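Local coordinates for protein monovalent Na+/H+ antiporter subunit A (Dietzia sp. DQ12-45-1b, PDB 7D3U) that forms a membrane subunit of the Mrp complex and probably takes part in exchanging sodium ions for protons across the cell membrane, at residues L118-D122 and Y248-R252; T135-F139 and T156-V161; T169-M174 and V201-I206; A215-Q220 and C270-T274. Numbering follows the deposited sequence.

Interaction 1: residues L118-D122 and Y248-R252; sequences LVLAD and YLLLR
This is a buried contact between the ends of two transmembrane helices, in which an aromatic ring and an arginine lie against an unwinding chain. Helix 102-119 ends here. V119 is its last helical residue, L120 leaves helical geometry (phi/psi -93/54) and A121 is extended (-125/112). Segment 248-252 is the helical C-terminal end of helix 243-252. The nearest CA pair is V119 with Y248, 7.3 Å apart. Y248 and R252 stand one turn apart, and both CA-to-CB bonds point toward the other segment. The Y248 ring (chi1 t, chi2 79°) lies under V119. V119 CG1 sits 4.0 Å from the ring centroid and 8° off its normal, a CH-pi contact. L118 CG touches Y248 CD2 at 4.4 Å. Helix 102-119 is probably TM4 of the complex I-type antiporter fold and helix 243-252 the later part of TM8, so the contact would join the ends of the first five-helix repeat. Y248 OH reaches 2.9 Å from V119 O. R252 (t, p, p) brings its guanidinium near the loop, with NH1 3.7 Å from A121 O. Its salt bridge is with D70. D122 OD1 is 4.4 Å from R252 NH1, beyond a salt bridge. D122 instead pairs with R66 through OD2 and accepts a hydrogen bond from S184 at OD1.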
loop_
_atom_site.group_PDB
_atom_site.type_symbol
_atom_site.label_atom_id
_atom_site.label_comp_id
_atom_site.label_asym_id
_atom_site.label_seq_id
_atom_site.Cartn_x
_atom_site.Cartn_y
_atom_site.Cartn_z
ATOM N N LEU B 118 18.792 35.765 0.080
ATOM C CA LEU B 118 18.735 35.640 -1.372
ATOM C C LEU B 118 19.771 36.528 -2.048
ATOM O O LEU B 118 20.470 36.085 -2.964
ATOM C CB LEU B 118 17.331 35.973 -1.870
ATOM C CG LEU B 118 17.137 36.071 -3.381
ATOM C CD1 LEU B 118 17.632 34.817 -4.068
ATOM C CD2 LEU B 118 15.680 36.291 -3.688
ATOM N N VAL B 119 19.887 37.784 -1.614
ATOM C CA VAL B 119 20.849 38.675 -2.254
ATOM C C VAL B 119 22.269 38.342 -1.818
ATOM O O VAL B 119 23.225 38.568 -2.570
ATOM C CB VAL B 119 20.499 40.146 -1.968
ATOM C CG1 VAL B 119 19.215 40.526 -2.679
ATOM C CG2 VAL B 119 20.364 40.376 -0.485
ATOM N N LEU B 120 22.440 37.812 -0.613
ATOM C CA LEU B 120 23.741 37.353 -0.126
ATOM C C LEU B 120 23.941 35.870 -0.399
ATOM O O LEU B 120 24.230 35.096 0.509
ATOM C CB LEU B 120 23.878 37.647 1.361
ATOM C CG LEU B 120 24.001 39.113 1.755
ATOM C CD1 LEU B 120 24.269 39.226 3.237
ATOM C CD2 LEU B 120 25.110 39.755 0.960
ATOM N N ALA B 121 23.791 35.445 -1.648
ATOM C CA ALA B 121 23.869 34.034 -2.001
ATOM C C ALA B 121 24.922 33.843 -3.080
ATOM O O ALA B 121 24.744 34.301 -4.213
ATOM C CB ALA B 121 22.514 33.510 -2.475
ATOM N N ASP B 122 26.014 33.169 -2.725
ATOM C CA ASP B 122 27.020 32.776 -3.699
ATOM C C ASP B 122 26.869 31.333 -4.149
ATOM O O ASP B 122 27.463 30.949 -5.161
ATOM C CB ASP B 122 28.427 32.977 -3.130
ATOM C CG ASP B 122 29.467 33.160 -4.211
ATOM O OD1 ASP B 122 29.085 33.494 -5.351
ATOM O OD2 ASP B 122 30.667 32.971 -3.924
ATOM N N TYR B 248 16.659 41.053 -9.095
ATOM C CA TYR B 248 18.010 40.738 -8.654
ATOM C C TYR B 248 18.511 39.462 -9.309
ATOM O O TYR B 248 19.702 39.336 -9.604
ATOM C CB TYR B 248 18.070 40.604 -7.134
ATOM C CG TYR B 248 19.325 39.907 -6.668
ATOM C CD1 TYR B 248 20.528 40.589 -6.590
ATOM C CD2 TYR B 248 19.312 38.564 -6.323
ATOM C CE1 TYR B 248 21.679 39.960 -6.177
ATOM C CE2 TYR B 248 20.459 37.925 -5.909
ATOM C CZ TYR B 248 21.640 38.628 -5.836
ATOM O OH TYR B 248 22.787 37.997 -5.422
ATOM N N LEU B 249 17.621 38.494 -9.529
ATOM C CA LEU B 249 18.033 37.275 -10.213
ATOM C C LEU B 249 18.411 37.560 -11.659
ATOM O O LEU B 249 19.381 36.995 -12.177
ATOM C CB LEU B 249 16.922 36.231 -10.148
ATOM C CG LEU B 249 17.333 34.841 -10.621
ATOM C CD1 LEU B 249 18.210 34.182 -9.579
ATOM C CD2 LEU B 249 16.115 33.991 -10.917
ATOM N N LEU B 250 17.656 38.432 -12.330
ATOM C CA LEU B 250 18.001 38.807 -13.697
ATOM C C LEU B 250 19.278 39.634 -13.747
ATOM O O LEU B 250 20.004 39.589 -14.745
ATOM C CB LEU B 250 16.850 39.574 -14.341
ATOM C CG LEU B 250 15.579 38.755 -14.537
ATOM C CD1 LEU B 250 14.580 39.505 -15.379
ATOM C CD2 LEU B 250 15.907 37.422 -15.170
ATOM N N LEU B 251 19.564 40.395 -12.692
ATOM C CA LEU B 251 20.781 41.197 -12.664
ATOM C C LEU B 251 22.003 40.341 -12.365
ATOM O O LEU B 251 23.077 40.568 -12.932
ATOM C CB LEU B 251 20.647 42.310 -11.625
ATOM C CG LEU B 251 20.236 43.683 -12.150
ATOM C CD1 LEU B 251 19.727 44.551 -11.018
ATOM C CD2 LEU B 251 21.405 44.345 -12.839
ATOM N N ARG B 252 21.858 39.354 -11.481
ATOM C CA ARG B 252 22.977 38.484 -11.141
ATOM C C ARG B 252 23.368 37.611 -12.322
ATOM O O ARG B 252 24.543 37.551 -12.701
ATOM C CB ARG B 252 22.619 37.621 -9.933
ATOM C CG ARG B 252 23.703 36.642 -9.530
ATOM C CD ARG B 252 25.024 37.351 -9.296
ATOM N NE ARG B 252 25.039 38.060 -8.022
ATOM C CZ ARG B 252 25.606 37.591 -6.916
ATOM N NH1 ARG B 252 26.205 36.410 -6.928
ATOM N NH2 ARG B 252 25.573 38.302 -5.798
#

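Interaction 2: residues T135-F139 and T156-V161; sequences TLCSF and TLLVTV
Helices 124-142 and 150-164 pack nearly antiparallel here. Segments 135-139 and 156-161 are helical throughout. Their axes approach to 9.5 Å, with 165° between their directions. The nearest CA atoms are F139 and L157, 5.6 Å apart. T156 comes first. Its CG2 lies 4.3 Å from S138 OG. L157 follows (chi1 t, chi2 p) and fits among three residues of the facing helix. L157 CB is 3.6 Å from F139 CD1. L157 CD2 lies over the F139 ring, 3.9 Å from its centroid and 16° off the normal, a CH-pi contact. L157 CD1 reaches L136 CD2 at 4.0 Å and T135 OG1 at 3.7 Å. Both helices belong to the core of the complex I-type antiporter fold, probably as TM5 and TM6, and subunit D borders them: its I383 packs on L136 and its L423 on L157. Next comes T160 (chi1 p). T160 OG1 accepts a short 2.5 Å hydrogen bond from T135 OG1 (T135 chi1 t). T160 OG1 in turn donates to T156 O at 2.7 Å, one turn back on its own helix. K213 of helix 196-213 touches both threonine side chains. At the end, V161 CG2 meets T135 CG2 at 4.3 Å.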
loop_
_atom_site.group_PDB
_atom_site.type_symbol
_atom_site.label_atom_id
_atom_site.label_comp_id
_atom_site.label_asym_id
_atom_site.label_seq_id
_atom_site.Cartn_x
_atom_site.Cartn_y
_atom_site.Cartn_z
ATOM N N THR B 135 9.098 33.141 -0.926
ATOM C CA THR B 135 7.776 32.837 -1.471
ATOM C C THR B 135 6.844 32.283 -0.393
ATOM O O THR B 135 5.652 32.609 -0.374
ATOM C CB THR B 135 7.883 31.889 -2.672
ATOM O OG1 THR B 135 6.602 31.786 -3.300
ATOM C CG2 THR B 135 8.325 30.497 -2.265
ATOM N N LEU B 136 7.376 31.499 0.551
ATOM C CA LEU B 136 6.541 30.980 1.629
ATOM C C LEU B 136 6.146 32.084 2.598
ATOM O O LEU B 136 4.988 32.152 3.036
ATOM C CB LEU B 136 7.270 29.864 2.374
ATOM C CG LEU B 136 7.048 28.432 1.891
ATOM C CD1 LEU B 136 7.477 27.458 2.969
ATOM C CD2 LEU B 136 5.596 28.213 1.519
ATOM N N CYS B 137 7.095 32.948 2.958
ATOM C CA CYS B 137 6.769 34.063 3.837
ATOM C C CYS B 137 5.739 34.983 3.194
ATOM O O CYS B 137 4.845 35.499 3.874
ATOM C CB CYS B 137 8.034 34.835 4.191
ATOM S SG CYS B 137 7.704 36.421 4.954
ATOM N N SER B 138 5.825 35.176 1.878
ATOM C CA SER B 138 4.840 36.003 1.193
ATOM C C SER B 138 3.479 35.328 1.166
ATOM O O SER B 138 2.449 35.990 1.346
ATOM C CB SER B 138 5.304 36.312 -0.225
ATOM O OG SER B 138 4.327 37.076 -0.903
ATOM N N PHE B 139 3.447 34.016 0.922
ATOM C CA PHE B 139 2.184 33.291 0.988
ATOM C C PHE B 139 1.532 33.464 2.352
ATOM O O PHE B 139 0.333 33.740 2.449
ATOM C CB PHE B 139 2.409 31.811 0.683
ATOM C CG PHE B 139 1.265 30.929 1.091
ATOM C CD1 PHE B 139 0.130 30.840 0.310
ATOM C CD2 PHE B 139 1.328 30.185 2.253
ATOM C CE1 PHE B 139 -0.921 30.029 0.682
ATOM C CE2 PHE B 139 0.280 29.375 2.628
ATOM C CZ PHE B 139 -0.845 29.297 1.842
ATOM N N THR B 156 -0.826 33.164 -5.467
ATOM C CA THR B 156 0.520 33.717 -5.380
ATOM C C THR B 156 1.548 32.618 -5.160
ATOM O O THR B 156 2.575 32.574 -5.845
ATOM C CB THR B 156 0.590 34.749 -4.257
ATOM O OG1 THR B 156 0.022 35.984 -4.707
ATOM C CG2 THR B 156 2.029 34.986 -3.830
ATOM N N LEU B 157 1.286 31.720 -4.211
ATOM C CA LEU B 157 2.216 30.625 -3.961
ATOM C C LEU B 157 2.365 29.742 -5.192
ATOM O O LEU B 157 3.484 29.368 -5.558
ATOM C CB LEU B 157 1.754 29.801 -2.763
ATOM C CG LEU B 157 2.729 28.719 -2.302
ATOM C CD1 LEU B 157 4.088 29.325 -2.028
ATOM C CD2 LEU B 157 2.202 28.015 -1.068
ATOM N N LEU B 158 1.256 29.428 -5.863
ATOM C CA LEU B 158 1.323 28.558 -7.032
ATOM C C LEU B 158 2.124 29.201 -8.156
ATOM O O LEU B 158 2.975 28.549 -8.773
ATOM C CB LEU B 158 -0.087 28.213 -7.507
ATOM C CG LEU B 158 -0.773 27.070 -6.766
ATOM C CD1 LEU B 158 -2.171 26.858 -7.310
ATOM C CD2 LEU B 158 0.046 25.800 -6.879
ATOM N N VAL B 159 1.879 30.482 -8.432
ATOM C CA VAL B 159 2.546 31.127 -9.557
ATOM C C VAL B 159 4.016 31.382 -9.245
ATOM O O VAL B 159 4.878 31.231 -10.116
ATOM C CB VAL B 159 1.812 32.422 -9.947
ATOM C CG1 VAL B 159 2.534 33.112 -11.083
ATOM C CG2 VAL B 159 0.390 32.107 -10.362
ATOM N N THR B 160 4.335 31.747 -8.002
ATOM C CA THR B 160 5.728 32.003 -7.664
ATOM C C THR B 160 6.506 30.736 -7.342
ATOM O O THR B 160 7.731 30.806 -7.197
ATOM C CB THR B 160 5.823 32.971 -6.485
ATOM O OG1 THR B 160 5.240 32.372 -5.323
ATOM C CG2 THR B 160 5.102 34.267 -6.803
ATOM N N VAL B 161 5.841 29.590 -7.224
ATOM C CA VAL B 161 6.557 28.324 -7.145
ATOM C C VAL B 161 6.739 27.714 -8.527
ATOM O O VAL B 161 7.805 27.178 -8.835
ATOM C CB VAL B 161 5.825 27.362 -6.190
ATOM C CG1 VAL B 161 6.080 25.918 -6.581
ATOM C CG2 VAL B 161 6.268 27.609 -4.763
#

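Interaction 3: residues T169-M174 and V201-I206; sequences TAAALM and VIAVLI. With LMT (dodecyl-beta-D-maltoside), chain C.
Two antiparallel helices of the complex I-type antiporter fold, probably TM6 and the first half of TM7, pack here mainly through apolar side chains. Segment 169-174 lies on helix 166-178 and segment 201-206 on helix 196-213. Both are regular helix. Their axes come within 9.6 Å and cross at -153°. The register is set by A170 and I202, whose CA atoms are 5.7 Å apart. A170 is the hollow. With only a methyl group there, the bulkier side chains opposite can close in. I202 (m, m) brings CD1 to 4.0 Å from A170 CA. A170 CB meets L205 CB at 4.1 Å and I206 CG1 at 4.0 Å. One turn on, L173 (m, t) is the bump. It fits among V201, I202 and L205, with L173 CB 3.7 Å from I202 CD1, L173 CD1 3.8 Å from L205 CD1, and L173 CD1 4.1 Å from V201 CG1. T169 CG2 touches L205 CD1 at 3.6 Å, and M174 SD lies 4.2 Å from I202 CG2. A dodecyl maltoside molecule lies along this interface, and L400 of subunit D both packs on L173 and hydrogen-bonds the detergent through its carbonyl. The alkyl chain passes T169, with C7 3.7 Å from T169 CG2. In the head group, O6' lies 3.2 Å from L173 CD1.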
loop_
_atom_site.group_PDB
_atom_site.type_symbol
_atom_site.label_atom_id
_atom_site.label_comp_id
_atom_site.label_asym_id
_atom_site.label_seq_id
_atom_site.Cartn_x
_atom_site.Cartn_y
_atom_site.Cartn_z
ATOM N N THR B 169 15.342 23.851 -11.613
ATOM C CA THR B 169 15.832 23.138 -12.786
ATOM C C THR B 169 17.073 23.810 -13.354
ATOM O O THR B 169 18.029 23.131 -13.745
ATOM C CB THR B 169 14.736 23.051 -13.845
ATOM O OG1 THR B 169 13.587 22.404 -13.287
ATOM C CG2 THR B 169 15.217 22.249 -15.038
ATOM N N ALA B 170 17.086 25.145 -13.392
ATOM C CA ALA B 170 18.275 25.851 -13.858
ATOM C C ALA B 170 19.465 25.586 -12.946
ATOM O O ALA B 170 20.588 25.379 -13.420
ATOM C CB ALA B 170 17.995 27.349 -13.952
ATOM N N ALA B 171 19.237 25.577 -11.631
ATOM C CA ALA B 171 20.313 25.300 -10.688
ATOM C C ALA B 171 20.859 23.894 -10.871
ATOM O O ALA B 171 22.076 23.692 -10.895
ATOM C CB ALA B 171 19.817 25.496 -9.257
ATOM N N ALA B 172 19.974 22.907 -11.004
ATOM C CA ALA B 172 20.427 21.533 -11.182
ATOM C C ALA B 172 21.168 21.362 -12.501
ATOM O O ALA B 172 22.163 20.633 -12.569
ATOM C CB ALA B 172 19.242 20.577 -11.100
ATOM N N LEU B 173 20.705 22.032 -13.559
ATOM C CA LEU B 173 21.399 21.958 -14.839
ATOM C C LEU B 173 22.789 22.568 -14.744
ATOM O O LEU B 173 23.765 21.989 -15.237
ATOM C CB LEU B 173 20.580 22.662 -15.918
ATOM C CG LEU B 173 19.436 21.850 -16.519
ATOM C CD1 LEU B 173 18.522 22.742 -17.336
ATOM C CD2 LEU B 173 19.985 20.723 -17.367
ATOM N N MET B 174 22.902 23.733 -14.105
ATOM C CA MET B 174 24.206 24.366 -13.964
ATOM C C MET B 174 25.118 23.573 -13.037
ATOM O O MET B 174 26.344 23.644 -13.167
ATOM C CB MET B 174 24.037 25.795 -13.454
ATOM C CG MET B 174 23.376 26.722 -14.454
ATOM S SD MET B 174 23.182 28.396 -13.822
ATOM C CE MET B 174 22.202 28.089 -12.357
ATOM N N VAL B 201 18.593 27.461 -22.998
ATOM C CA VAL B 201 17.685 26.788 -22.076
ATOM C C VAL B 201 17.757 27.428 -20.697
ATOM O O VAL B 201 16.729 27.671 -20.053
ATOM C CB VAL B 201 18.002 25.283 -22.021
ATOM C CG1 VAL B 201 17.430 24.662 -20.762
ATOM C CG2 VAL B 201 17.460 24.589 -23.254
ATOM N N ILE B 202 18.971 27.717 -20.224
ATOM C CA ILE B 202 19.118 28.315 -18.901
ATOM C C ILE B 202 18.516 29.715 -18.876
ATOM O O ILE B 202 17.890 30.117 -17.889
ATOM C CB ILE B 202 20.598 28.321 -18.481
ATOM C CG1 ILE B 202 21.083 26.893 -18.258
ATOM C CG2 ILE B 202 20.794 29.127 -17.215
ATOM C CD1 ILE B 202 20.206 26.102 -17.326
ATOM N N ALA B 203 18.671 30.469 -19.966
ATOM C CA ALA B 203 18.087 31.802 -20.033
ATOM C C ALA B 203 16.571 31.738 -19.988
ATOM O O ALA B 203 15.932 32.529 -19.289
ATOM C CB ALA B 203 18.555 32.515 -21.298
ATOM N N VAL B 204 15.975 30.795 -20.722
ATOM C CA VAL B 204 14.523 30.664 -20.699
ATOM C C VAL B 204 14.044 30.264 -19.309
ATOM O O VAL B 204 13.076 30.829 -18.782
ATOM C CB VAL B 204 14.059 29.662 -21.770
ATOM C CG1 VAL B 204 12.657 29.175 -21.468
ATOM C CG2 VAL B 204 14.109 30.304 -23.140
ATOM N N LEU B 205 14.726 29.302 -18.682
ATOM C CA LEU B 205 14.319 28.853 -17.355
ATOM C C LEU B 205 14.422 29.975 -16.333
ATOM O O LEU B 205 13.524 30.153 -15.504
ATOM C CB LEU B 205 15.166 27.659 -16.920
ATOM C CG LEU B 205 14.872 26.336 -17.619
ATOM C CD1 LEU B 205 15.721 25.237 -17.020
ATOM C CD2 LEU B 205 13.401 25.993 -17.515
ATOM N N ILE B 206 15.493 30.763 -16.387
ATOM C CA ILE B 206 15.667 31.815 -15.393
ATOM C C ILE B 206 14.737 32.991 -15.665
ATOM O O ILE B 206 14.230 33.613 -14.724
ATOM C CB ILE B 206 17.141 32.240 -15.340
ATOM C CG1 ILE B 206 17.914 31.277 -14.447
ATOM C CG2 ILE B 206 17.286 33.659 -14.829
ATOM C CD1 ILE B 206 19.390 31.346 -14.634
HETATM C C1B LMT C . 22.060 18.245 -21.450
HETATM C C2B LMT C . 22.547 16.802 -21.650
HETATM C C3B LMT C . 22.633 16.077 -20.296
HETATM C C4B LMT C . 23.329 16.975 -19.248
HETATM C C5B LMT C . 22.529 18.285 -19.142
HETATM C C6B LMT C . 23.480 19.475 -19.141
HETATM O O1B LMT C . 21.071 18.501 -22.388
HETATM O O2B LMT C . 21.637 16.189 -22.467
HETATM O O3B LMT C . 23.235 14.852 -20.417
HETATM O "O4'" LMT C . 23.359 16.358 -18.022
HETATM O O5B LMT C . 21.565 18.421 -20.158
HETATM O O6B LMT C . 24.722 19.090 -19.573
HETATM C "C1'" LMT C . 17.882 20.040 -23.739
HETATM C "C2'" LMT C . 19.081 20.711 -24.453
HETATM C "C3'" LMT C . 20.424 20.020 -24.093
HETATM C "C4'" LMT C . 20.662 19.835 -22.579
HETATM C "C5'" LMT C . 19.324 20.001 -21.811
HETATM C "C6'" LMT C . 19.036 21.368 -21.219
HETATM O "O1'" LMT C . 16.886 20.943 -23.495
HETATM O "O2'" LMT C . 18.884 20.601 -25.806
HETATM O "O3'" LMT C . 21.468 20.721 -24.627
HETATM O "O5'" LMT C . 18.220 19.431 -22.490
HETATM O "O6'" LMT C . 18.254 21.141 -20.125
HETATM C C1 LMT C . 15.706 20.381 -22.968
HETATM C C2 LMT C . 15.453 21.145 -21.704
HETATM C C3 LMT C . 14.547 20.509 -20.702
HETATM C C4 LMT C . 15.169 20.718 -19.348
HETATM C C5 LMT C . 14.181 20.443 -18.268
HETATM C C6 LMT C . 13.023 21.383 -18.315
HETATM C C7 LMT C . 12.241 21.278 -17.038
HETATM C C8 LMT C . 11.255 22.389 -16.977
HETATM C C9 LMT C . 10.552 22.501 -15.666
HETATM C C10 LMT C . 9.333 23.350 -15.879
HETATM C C11 LMT C . 8.588 23.560 -14.600
HETATM C C12 LMT C . 7.335 24.341 -14.808
#

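Interaction 4: residues A215-Q220 and C270-T274; sequences AQFPFQ and CGMTT
C270 turns its thiol (chi1 t) onto the bend of segment 215-220 and overlaps three residues in a row. C270 SG is 3.7 Å from Q216 CB, 3.6 Å from F217 CB and 4.0 Å from P218 CD. Segment 270-274 is regular helix, within helix 261-284. A215, Q216 and F217 are not in regular structure. A215 and Q216 are extended (phi/psi -128/87 and -98/-170), then the chain bends at F217 (-46/-59). F217 and T274 set the register, with CA atoms 4.7 Å apart. This close approach puts F217 N 3.4 Å from T274 CB. T274 (chi1 t) points toward the loop, and its OG1 lies 3.5 Å from A215 O. F217 CB also meets T273 OG1 at 3.7 Å, while the F217 ring (chi1 t) leads away from the helix and is exposed. Segment 215-220 follows closely after helix 196-213. It probably corresponds to the break in TM7, the discontinuous helix of complex I-type antiporter subunits. Helix 261-284 would then be TM9, so the broken helix of the first five-helix repeat would rest on the start of the second. T273 OG1 faces carbonyls of its own helix, C270 O at 2.7 Å and that of T269. No clear hydrogen bond joins the segments, so the non-helical backbone lies against the helix mainly by van der Waals packing, with C270 SG and T274 central.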
loop_
_atom_site.group_PDB
_atom_site.type_symbol
_atom_site.label_atom_id
_atom_site.label_comp_id
_atom_site.label_asym_id
_atom_site.label_seq_id
_atom_site.Cartn_x
_atom_site.Cartn_y
_atom_site.Cartn_z
ATOM N N ALA B 215 5.928 40.396 -11.602
ATOM C CA ALA B 215 4.633 40.176 -12.245
ATOM C C ALA B 215 4.738 40.663 -13.685
ATOM O O ALA B 215 4.415 41.813 -13.988
ATOM C CB ALA B 215 3.520 40.878 -11.485
ATOM N N GLN B 216 5.196 39.786 -14.568
ATOM C CA GLN B 216 5.375 40.114 -15.970
ATOM C C GLN B 216 4.173 39.631 -16.777
ATOM O O GLN B 216 3.156 39.209 -16.223
ATOM C CB GLN B 216 6.691 39.528 -16.475
ATOM C CG GLN B 216 7.891 39.932 -15.642
ATOM C CD GLN B 216 7.798 41.353 -15.131
ATOM O OE1 GLN B 216 7.509 41.587 -13.960
ATOM N NE2 GLN B 216 8.038 42.311 -16.009
ATOM N N PHE B 217 4.295 39.687 -18.106
ATOM C CA PHE B 217 3.203 39.500 -19.057
ATOM C C PHE B 217 2.328 38.287 -18.741
ATOM O O PHE B 217 1.122 38.455 -18.527
ATOM C CB PHE B 217 3.758 39.408 -20.483
ATOM C CG PHE B 217 2.744 38.981 -21.510
ATOM C CD1 PHE B 217 1.492 39.572 -21.564
ATOM C CD2 PHE B 217 3.046 37.985 -22.423
ATOM C CE1 PHE B 217 0.563 39.177 -22.507
ATOM C CE2 PHE B 217 2.121 37.586 -23.368
ATOM C CZ PHE B 217 0.878 38.183 -23.410
ATOM N N PRO B 218 2.863 37.057 -18.694
ATOM C CA PRO B 218 1.969 35.902 -18.537
ATOM C C PRO B 218 1.486 35.718 -17.108
ATOM O O PRO B 218 0.359 35.270 -16.879
ATOM C CB PRO B 218 2.837 34.717 -18.988
ATOM C CG PRO B 218 4.159 35.310 -19.432
ATOM C CD PRO B 218 4.267 36.619 -18.736
ATOM N N PHE B 219 2.332 36.067 -16.138
ATOM C CA PHE B 219 2.072 35.788 -14.733
ATOM C C PHE B 219 1.714 37.038 -13.940
ATOM O O PHE B 219 1.918 37.073 -12.724
ATOM C CB PHE B 219 3.280 35.096 -14.103
ATOM C CG PHE B 219 3.994 34.156 -15.032
ATOM C CD1 PHE B 219 3.615 32.829 -15.119
ATOM C CD2 PHE B 219 5.050 34.596 -15.809
ATOM C CE1 PHE B 219 4.270 31.965 -15.970
ATOM C CE2 PHE B 219 5.706 33.734 -16.660
ATOM C CZ PHE B 219 5.316 32.417 -16.740
ATOM N N GLN B 220 1.185 38.070 -14.599
ATOM C CA GLN B 220 0.872 39.308 -13.898
ATOM C C GLN B 220 -0.325 39.186 -12.970
ATOM O O GLN B 220 -0.569 40.108 -12.188
ATOM C CB GLN B 220 0.618 40.440 -14.895
ATOM C CG GLN B 220 -0.331 40.088 -16.030
ATOM C CD GLN B 220 -0.282 41.100 -17.163
ATOM O OE1 GLN B 220 0.661 41.125 -17.951
ATOM N NE2 GLN B 220 -1.301 41.944 -17.244
ATOM N N CYS B 270 8.917 40.755 -23.336
ATOM C CA CYS B 270 7.988 40.500 -22.243
ATOM C C CYS B 270 7.924 41.683 -21.289
ATOM O O CYS B 270 6.833 42.102 -20.884
ATOM C CB CYS B 270 8.380 39.230 -21.492
ATOM S SG CYS B 270 7.337 38.889 -20.063
ATOM N N GLY B 271 9.079 42.247 -20.930
ATOM C CA GLY B 271 9.080 43.400 -20.053
ATOM C C GLY B 271 8.375 44.594 -20.659
ATOM O O GLY B 271 7.677 45.327 -19.963
ATOM N N MET B 272 8.509 44.786 -21.971
ATOM C CA MET B 272 7.862 45.942 -22.574
ATOM C C MET B 272 6.365 45.724 -22.750
ATOM O O MET B 272 5.575 46.654 -22.535
ATOM C CB MET B 272 8.516 46.279 -23.907
ATOM C CG MET B 272 9.735 47.146 -23.742
ATOM S SD MET B 272 9.436 48.559 -22.669
ATOM C CE MET B 272 8.140 49.396 -23.574
ATOM N N THR B 273 5.949 44.513 -23.130
ATOM C CA THR B 273 4.521 44.225 -23.183
ATOM C C THR B 273 3.881 44.418 -21.818
ATOM O O THR B 273 2.815 45.031 -21.704
ATOM C CB THR B 273 4.276 42.806 -23.692
ATOM O OG1 THR B 273 5.057 41.878 -22.930
ATOM C CG2 THR B 273 4.627 42.697 -25.166
ATOM N N THR B 274 4.527 43.921 -20.759
ATOM C CA THR B 274 3.929 44.079 -19.440
ATOM C C THR B 274 4.042 45.513 -18.941
ATOM O O THR B 274 3.178 45.963 -18.191
ATOM C CB THR B 274 4.551 43.109 -18.434
ATOM O OG1 THR B 274 3.800 43.142 -17.217
ATOM C CG2 THR B 274 5.971 43.487 -18.133
#

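All four contacts lie in the antiporter-like transmembrane part of the chain. Interactions 1 and 3 touch, with L250 CD2 4.0 Å from I206 CG2, and their centres are 15 Å apart. Interactions 2 and 4 touch through V159 CG1 and F219 CB, 3.7 Å apart. Helix 196-213 ties three contacts together. It carries V201-I206 of interaction 3, then K213, which touches the threonine pair of interaction 2, and leads into the broken segment of interaction 4. K213 probably corresponds to the TM7 lysine of related proton-translocating subunits. Interaction 1 encloses interactions 2 and 3 along the chain and alternates with interaction 4. Interaction 3 meets dodecyl maltoside directly.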